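Hydrolase, HAD superfamily, subfamily III A (Legionella pneumophila, PDB 3N1U) probably hydrolyses 3-deoxy-D-manno-octulosonate 8-phosphate to KDO and inorganic phosphate, a magnesium-dependent step of lipopolysaccharide biosynthesis. Local coordinates at residues E43-H48 against A71-V76; A134-V139 against E151-R156. All blocks are in the same frame, centred on the assembly; numbering follows the deposited sequence. Where two conformers were deposited one is given.

Contact 1: E43-H48 against A71-V76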
ATOM      1  N   GLU A  43      -6.040   8.383  15.203  1.00 34.16           N
ATOM      2  CA  GLU A  43      -5.118   8.542  14.032  1.00 32.28           C
ATOM      3  C   GLU A  43      -4.038   7.493  14.134  1.00 32.90           C
ATOM      4  O   GLU A  43      -3.624   7.098  15.255  1.00 32.06           O
ATOM      5  CB  GLU A  43      -4.421   9.909  14.011  1.00 35.23           C
ATOM      6  CG  GLU A  43      -5.311  11.154  14.080  1.00 40.29           C
ATOM      7  CD  GLU A  43      -4.533  12.394  14.544  1.00 48.30           C
ATOM      8  OE1 GLU A  43      -4.579  12.749  15.757  1.00 49.61           O
ATOM      9  OE2 GLU A  43      -3.860  13.006  13.698  1.00 52.33           O
ATOM     10  N   LEU A  44      -3.508   7.088  12.980  1.00 29.90           N
ATOM     11  CA  LEU A  44      -2.378   6.169  13.018  1.00 30.16           C
ATOM     12  C   LEU A  44      -1.440   6.612  11.939  1.00 29.36           C
ATOM     13  O   LEU A  44      -1.845   7.351  11.024  1.00 29.29           O
ATOM     14  CB  LEU A  44      -2.844   4.738  12.724  1.00 30.04           C
ATOM     15  CG  LEU A  44      -3.888   4.123  13.616  1.00 31.25           C
ATOM     16  CD1 LEU A  44      -5.277   4.275  12.971  1.00 34.32           C
ATOM     17  CD2 LEU A  44      -3.592   2.614  13.742  1.00 36.63           C
ATOM     18  N   LYS A  45      -0.181   6.227  12.071  1.00 27.23           N
ATOM     19  CA  LYS A  45       0.777   6.323  10.968  1.00 26.40           C
ATOM     20  C   LYS A  45       1.470   4.966  10.867  1.00 26.64           C
ATOM     21  O   LYS A  45       1.501   4.193  11.838  1.00 26.74           O
ATOM     22  CB  LYS A  45       1.885   7.356  11.229  1.00 26.70           C
ATOM     23  CG  LYS A  45       1.380   8.739  11.677  1.00 28.17           C
ATOM     24  CD  LYS A  45       2.535   9.676  12.009  1.00 29.14           C
ATOM     25  CE  LYS A  45       2.025  11.065  12.399  1.00 33.05           C
ATOM     26  NZ  LYS A  45       1.080  11.752  11.400  1.00 30.83           N
ATOM     27  N   SER A  46       2.151   4.756   9.743  1.00 24.58           N
ATOM     28  CA  SER A  46       2.784   3.457   9.470  1.00 25.19           C
ATOM     29  C   SER A  46       4.263   3.687   9.252  1.00 26.39           C
ATOM     30  O   SER A  46       4.631   4.455   8.324  1.00 27.43           O
ATOM     31  CB  SER A  46       2.147   2.869   8.185  1.00 24.96           C
ATOM     32  OG  SER A  46       0.748   2.720   8.431  1.00 24.95           O
ATOM     33  N   PHE A  47       5.122   3.044  10.076  1.00 24.23           N
ATOM     34  CA  PHE A  47       6.586   3.207   9.972  1.00 25.53           C
ATOM     35  C   PHE A  47       7.189   1.901   9.455  1.00 26.80           C
ATOM     36  O   PHE A  47       6.539   0.876   9.538  1.00 31.05           O
ATOM     37  CB  PHE A  47       7.151   3.507  11.364  1.00 25.82           C
ATOM     38  CG  PHE A  47       6.600   4.773  11.971  1.00 27.75           C
ATOM     39  CD1 PHE A  47       7.169   6.015  11.638  1.00 27.75           C
ATOM     40  CD2 PHE A  47       5.524   4.729  12.857  1.00 28.60           C
ATOM     41  CE1 PHE A  47       6.653   7.243  12.136  1.00 25.35           C
ATOM     42  CE2 PHE A  47       4.990   5.927  13.382  1.00 28.89           C
ATOM     43  CZ  PHE A  47       5.566   7.200  13.055  1.00 27.44           C
ATOM     44  N   HIS A  48       8.429   1.902   8.967  1.00 26.48           N
ATOM     45  CA  HIS A  48       8.953   0.706   8.359  1.00 25.19           C
ATOM     46  C   HIS A  48      10.090   0.154   9.238  1.00 24.96           C
ATOM     47  O   HIS A  48      10.969   0.896   9.682  1.00 25.67           O
ATOM     48  CB  HIS A  48       9.476   1.029   6.942  1.00 25.06           C
ATOM     49  CG  HIS A  48       9.715  -0.208   6.130  1.00 26.35           C
ATOM     50  ND1 HIS A  48      10.798  -1.070   6.357  1.00 27.50           N
ATOM     51  CD2 HIS A  48       8.994  -0.756   5.132  1.00 28.53           C
ATOM     52  CE1 HIS A  48      10.708  -2.098   5.527  1.00 28.92           C
ATOM     53  NE2 HIS A  48       9.619  -1.936   4.775  1.00 30.13           N
ATOM     54  N   ALA A  71       4.044  17.288  12.485  1.00 37.65           N
ATOM     55  CA  ALA A  71       3.092  16.433  13.210  1.00 38.97           C
ATOM     56  C   ALA A  71       3.143  16.766  14.717  1.00 41.07           C
ATOM     57  O   ALA A  71       4.204  17.089  15.247  1.00 41.18           O
ATOM     58  CB  ALA A  71       3.386  14.903  12.953  1.00 38.53           C
ATOM     59  N   GLN A  72       1.987  16.727  15.380  1.00 42.06           N
ATOM     60  CA  GLN A  72       1.876  17.027  16.818  1.00 44.69           C
ATOM     61  C   GLN A  72       1.291  15.844  17.589  1.00 43.67           C
ATOM     62  O   GLN A  72       1.239  15.857  18.796  1.00 44.50           O
ATOM     63  CB  GLN A  72       0.941  18.222  17.048  1.00 46.22           C
ATOM     64  CG  GLN A  72       1.564  19.586  16.755  1.00 52.43           C
ATOM     65  CD  GLN A  72       0.650  20.758  17.069  1.00 59.12           C
ATOM     66  OE1 GLN A  72      -0.570  20.691  16.867  1.00 61.80           O
ATOM     67  NE2 GLN A  72       1.244  21.859  17.563  1.00 61.37           N
ATOM     68  N   ASN A  73       0.808  14.830  16.896  1.00 42.19           N
ATOM     69  CA  ASN A  73       0.021  13.823  17.607  1.00 42.60           C
ATOM     70  C   ASN A  73       0.904  12.817  18.389  1.00 40.60           C
ATOM     71  O   ASN A  73       2.110  12.731  18.163  1.00 39.70           O
ATOM     72  CB  ASN A  73      -0.923  13.129  16.620  1.00 42.69           C
ATOM     73  CG  ASN A  73      -0.161  12.484  15.481  1.00 45.74           C
ATOM     74  OD1 ASN A  73       0.383  11.411  15.655  1.00 53.14           O
ATOM     75  ND2 ASN A  73      -0.053  13.169  14.344  1.00 48.47           N
ATOM     76  N   ALA A  74       0.292  12.072  19.302  1.00 39.43           N
ATOM     77  CA  ALA A  74       0.993  11.141  20.170  1.00 40.18           C
ATOM     78  C   ALA A  74       1.570   9.894  19.444  1.00 38.48           C
ATOM     79  O   ALA A  74       2.483   9.276  19.963  1.00 37.29           O
ATOM     80  CB  ALA A  74       0.103  10.726  21.344  1.00 43.11           C
ATOM     81  N   VAL A  75       1.072   9.554  18.242  1.00 36.66           N
ATOM     82  CA  VAL A  75       1.777   8.540  17.428  1.00 35.53           C
ATOM     83  C   VAL A  75       3.306   8.786  17.372  1.00 34.72           C
ATOM     84  O   VAL A  75       4.100   7.853  17.506  1.00 35.08           O
ATOM     85  CB  VAL A  75       1.234   8.506  15.972  1.00 34.99           C
ATOM     86  CG1 VAL A  75       2.086   7.528  15.103  1.00 33.86           C
ATOM     87  CG2 VAL A  75      -0.228   8.098  15.959  1.00 35.10           C
ATOM     88  N   VAL A  76       3.701  10.042  17.134  1.00 34.11           N
ATOM     89  CA  VAL A  76       5.105  10.400  16.986  1.00 34.52           C
ATOM     90  C   VAL A  76       5.860  10.062  18.292  1.00 34.98           C
ATOM     91  O   VAL A  76       6.896   9.428  18.249  1.00 34.58           O
ATOM     92  CB  VAL A  76       5.269  11.897  16.583  1.00 35.35           C
ATOM     93  CG1 VAL A  76       6.746  12.342  16.607  1.00 35.69           C
ATOM     94  CG2 VAL A  76       4.593  12.138  15.175  1.00 34.96           C
TER
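Val75 packs against strand 43-48 with both of its methyls, and this is the tight part of the contact. CG1, anti to the backbone N (chi1 175°), enters between two side chains of the strand: it lies 3.7 Å from Lys45 CG and also touches CB and CD of that lysine, while on the Phe47 side it meets CE2 at 3.7 Å, in the plane of the ring and at its edge. CG2 meets the strand backbone instead, 3.6 Å from Glu43 O and close to Leu44 CA. The aliphatic stem of Lys45 runs past Val75, and its CE comes near Val76 CG2 (3.9 Å) and Ala71 CB (4.1 Å), both on the same side. At the far end Lys45 and Asn73 come tip to tip, yet NZ and Asn73 ND2, 3.5 Å apart, are both donors and make no bond; the ammonium instead forms a salt bridge with Asp27, a ligand of the bound calcium ion and a predicted substrate-binding residue. In this KdsC-type HAD phosphatase the strand is one arm of the 34-38/43-48 beta hairpin inserted after the first strand of the Rossmann-like core, and the loop 71-73 that leads into helix 74-83 follows the second core strand, 64-68. The contact is looser at Glu43, which is partly exposed. Its carboxylate passes Asn73 with the carboxylate and amide planes 62° apart, OE1 lying 3.8 Å from Asn73 CB, and no hydrogen bond joins the two residues. OE1 accepts from Asn39 of the second subunit, whose OD1 also receives a weak bond from Val75 N, so a single asparagine from the neighbouring hairpin touches both segments.

Contact 2: A134-V139 against E151-R156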
ATOM      1  N   ALA A 134      16.509  14.056  -0.343  1.00 26.77           N
ATOM      2  CA  ALA A 134      15.091  13.915  -0.701  1.00 26.76           C
ATOM      3  C   ALA A 134      14.712  12.442  -0.769  1.00 26.79           C
ATOM      4  O   ALA A 134      15.420  11.661  -1.370  1.00 26.80           O
ATOM      5  CB  ALA A 134      14.784  14.585  -2.054  1.00 27.87           C
ATOM      6  N   VAL A 135      13.606  12.062  -0.120  1.00 25.38           N
ATOM      7  CA  VAL A 135      12.974  10.732  -0.449  1.00 25.54           C
ATOM      8  C   VAL A 135      12.504  10.764  -1.911  1.00 26.32           C
ATOM      9  O   VAL A 135      12.273  11.851  -2.492  1.00 25.48           O
ATOM     10  CB  VAL A 135      11.804  10.362   0.516  1.00 25.32           C
ATOM     11  CG1 VAL A 135      12.364  10.165   1.969  1.00 26.41           C
ATOM     12  CG2 VAL A 135      10.659  11.408   0.506  1.00 25.37           C
ATOM     13  N   SER A 136      12.375   9.592  -2.554  1.00 27.32           N
ATOM     14  CA  SER A 136      12.091   9.620  -3.994  1.00 28.41           C
ATOM     15  C   SER A 136      10.704  10.189  -4.287  1.00 28.62           C
ATOM     16  O   SER A 136      10.459  10.634  -5.380  1.00 29.24           O
ATOM     17  CB  SER A 136      12.232   8.226  -4.643  1.00 30.33           C
ATOM     18  OG  SER A 136      11.207   7.348  -4.243  1.00 31.92           O
ATOM     19  N   ASN A 137       9.781  10.135  -3.316  1.00 27.67           N
ATOM     20  CA  ASN A 137       8.398  10.619  -3.520  1.00 27.87           C
ATOM     21  C   ASN A 137       8.268  12.107  -3.077  1.00 27.29           C
ATOM     22  O   ASN A 137       7.142  12.618  -2.889  1.00 26.90           O
ATOM     23  CB  ASN A 137       7.414   9.757  -2.653  1.00 28.19           C
ATOM     24  CG  ASN A 137       7.867   9.670  -1.216  1.00 27.58           C
ATOM     25  OD1 ASN A 137       8.973   9.294  -0.966  1.00 29.08           O
ATOM     26  ND2 ASN A 137       7.020  10.077  -0.242  1.00 31.96           N
ATOM     27  N   ALA A 138       9.394  12.790  -2.881  1.00 26.03           N
ATOM     28  CA  ALA A 138       9.351  14.188  -2.449  1.00 26.04           C
ATOM     29  C   ALA A 138       8.728  15.073  -3.507  1.00 28.47           C
ATOM     30  O   ALA A 138       8.692  14.697  -4.711  1.00 29.24           O
ATOM     31  CB  ALA A 138      10.782  14.715  -2.099  1.00 26.50           C
ATOM     32  N   VAL A 139       8.275  16.270  -3.090  1.00 27.77           N
ATOM     33  CA  VAL A 139       7.673  17.208  -4.041  1.00 28.56           C
ATOM     34  C   VAL A 139       8.767  17.721  -4.994  1.00 30.26           C
ATOM     35  O   VAL A 139       9.977  17.669  -4.673  1.00 29.92           O
ATOM     36  CB  VAL A 139       6.921  18.373  -3.345  1.00 27.16           C
ATOM     37  CG1 VAL A 139       5.837  17.745  -2.372  1.00 27.47           C
ATOM     38  CG2 VAL A 139       7.910  19.348  -2.632  1.00 28.42           C
ATOM     39  N   GLU A 151      16.458   5.967  -3.681  1.00 32.60           N
ATOM     40  CA  GLU A 151      15.722   5.191  -4.680  1.00 35.20           C
ATOM     41  C   GLU A 151      14.365   4.899  -4.097  1.00 34.60           C
ATOM     42  O   GLU A 151      13.346   4.984  -4.778  1.00 33.89           O
ATOM     43  CB  GLU A 151      16.446   3.876  -5.016  1.00 37.67           C
ATOM     44  CG  GLU A 151      17.852   4.097  -5.597  1.00 44.85           C
ATOM     45  CD  GLU A 151      17.831   4.687  -7.011  1.00 54.78           C
ATOM     46  OE1 GLU A 151      17.752   3.886  -7.974  1.00 59.66           O
ATOM     47  OE2 GLU A 151      17.923   5.944  -7.167  1.00 57.65           O
ATOM     48  N   ARG A 152      14.346   4.500  -2.830  1.00 33.33           N
ATOM     49  CA  ARG A 152      13.095   4.118  -2.199  1.00 32.57           C
ATOM     50  C   ARG A 152      12.244   5.311  -1.768  1.00 31.91           C
ATOM     51  O   ARG A 152      12.766   6.427  -1.602  1.00 31.40           O
ATOM     52  CB  ARG A 152      13.368   3.159  -1.022  1.00 31.71           C
ATOM     53  CG  ARG A 152      13.882   1.785  -1.497  1.00 35.76           C
ATOM     54  CD  ARG A 152      14.807   1.148  -0.433  1.00 40.45           C
ATOM     55  NE  ARG A 152      15.583  -0.030  -0.890  1.00 42.46           N
ATOM     56  CZ  ARG A 152      16.826   0.021  -1.377  1.00 46.58           C
ATOM     57  NH1 ARG A 152      17.463   1.188  -1.489  1.00 45.28           N
ATOM     58  NH2 ARG A 152      17.477  -1.104  -1.707  1.00 47.03           N
ATOM     59  N   THR A 153      10.947   5.066  -1.550  1.00 31.24           N
ATOM     60  CA  THR A 153       9.990   6.089  -1.132  1.00 29.38           C
ATOM     61  C   THR A 153       9.939   6.119   0.409  1.00 28.41           C
ATOM     62  O   THR A 153      10.399   5.169   1.069  1.00 27.87           O
ATOM     63  CB  THR A 153       8.539   5.868  -1.707  1.00 31.68           C
ATOM     64  OG1 THR A 153       8.047   4.646  -1.184  1.00 32.26           O
ATOM     65  CG2 THR A 153       8.544   5.760  -3.289  1.00 32.81           C
ATOM     66  N   GLY A 154       9.434   7.228   0.954  1.00 29.52           N
ATOM     67  CA  GLY A 154       9.249   7.434   2.422  1.00 28.70           C
ATOM     68  C   GLY A 154       8.420   6.273   2.971  1.00 28.72           C
ATOM     69  O   GLY A 154       7.421   5.817   2.327  1.00 26.23           O
ATOM     70  N   GLY A 155       8.790   5.828   4.183  1.00 28.82           N
ATOM     71  CA  GLY A 155       8.176   4.649   4.824  1.00 28.91           C
ATOM     72  C   GLY A 155       8.382   3.313   4.174  1.00 28.89           C
ATOM     73  O   GLY A 155       7.711   2.365   4.498  1.00 29.38           O
ATOM     74  N   ARG A 156       9.296   3.216   3.213  0.50 29.16           N
ATOM     75  CA  ARG A 156       9.496   1.942   2.564  0.50 30.34           C
ATOM     76  C   ARG A 156      10.966   1.530   2.607  0.50 30.17           C
ATOM     77  O   ARG A 156      11.371   0.639   1.863  0.50 30.13           O
ATOM     78  CB  ARG A 156       9.022   1.991   1.113  0.50 31.19           C
ATOM     79  CG  ARG A 156       7.550   2.291   0.987  0.50 31.41           C
ATOM     80  CD  ARG A 156       6.758   1.210   1.693  0.50 30.80           C
ATOM     81  NE  ARG A 156       5.326   1.286   1.385  0.50 35.82           N
ATOM     82  CZ  ARG A 156       4.419   1.848   2.175  0.50 33.04           C
ATOM     83  NH1 ARG A 156       4.794   2.424   3.314  0.50 26.97           N
ATOM     84  NH2 ARG A 156       3.140   1.847   1.802  0.50 34.78           N
TER
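Asn137 reaches across to Gly154 and makes the shortest hydrogen bond between 134-139 and 151-156. Gly154 N donates to Asn137 OD1 over 2.9 Å and nearly straight, 169° at the hydrogen, although the donor stands above the amide carbonyl plane, 41° out of it. With chi1 at 51°, Asn137 CG lies between its own backbone N and carbonyl carbon, and the amide crosses the Thr153 side chain at about a right angle, OD1 coming 3.5 Å from Thr153 CB. The other end of the amide is used too: ND2 gives a weak bond to the backbone O of Gly28, the residue after the calcium ligand Asp27. Ser136 supplies the second, softer grip. Its backbone N donates weakly to Arg152 O at 3.3 Å, and its OG lies 3.2 Å from both Glu151 O and Arg152 O, within weak hydrogen-bonding distance of each. Arg152 O also accepts from Thr150 OG1. The segments lie at the ends of neighbouring strands, 131-134 and 148-149, of the parallel HAD core sheet and are mostly loop, and each folds into a beta turn: type I from Val135 to Ala138, closed by Ala138 N to Val135 O, and type II from Thr153 to Arg156, closed by Arg156 N to Thr153 O. Gly155 takes positive phi in the second turn. Arg152 NH1 forms a salt bridge with Glu161 of helix 158-169. Val135 packs on Gly154, its CG1 4.2 Å from Gly154 CA, and its side chain also packs on the calcium ligand Asp118. Asn137 O is taken up by Gln50 NE2 of the third subunit.

In the fold
Both contacts are partly buried and border the calcium-binding active site, but they hold different parts of the fold. Contact 1 joins the inserted hairpin to the start of a core helix, and it works by apolar packing without a hydrogen bond between its segments; its polar ends turn to the metal site or to the second subunit. Contact 2 ties together two loops at the ends of adjacent core strands, and polar bonding dominates there. The two meet where His48, at the end of the hairpin strand, packs its CB 3.3 Å from Gly155 O. The second subunit extends the hairpin sheet in contact 1 and also reaches contact 2.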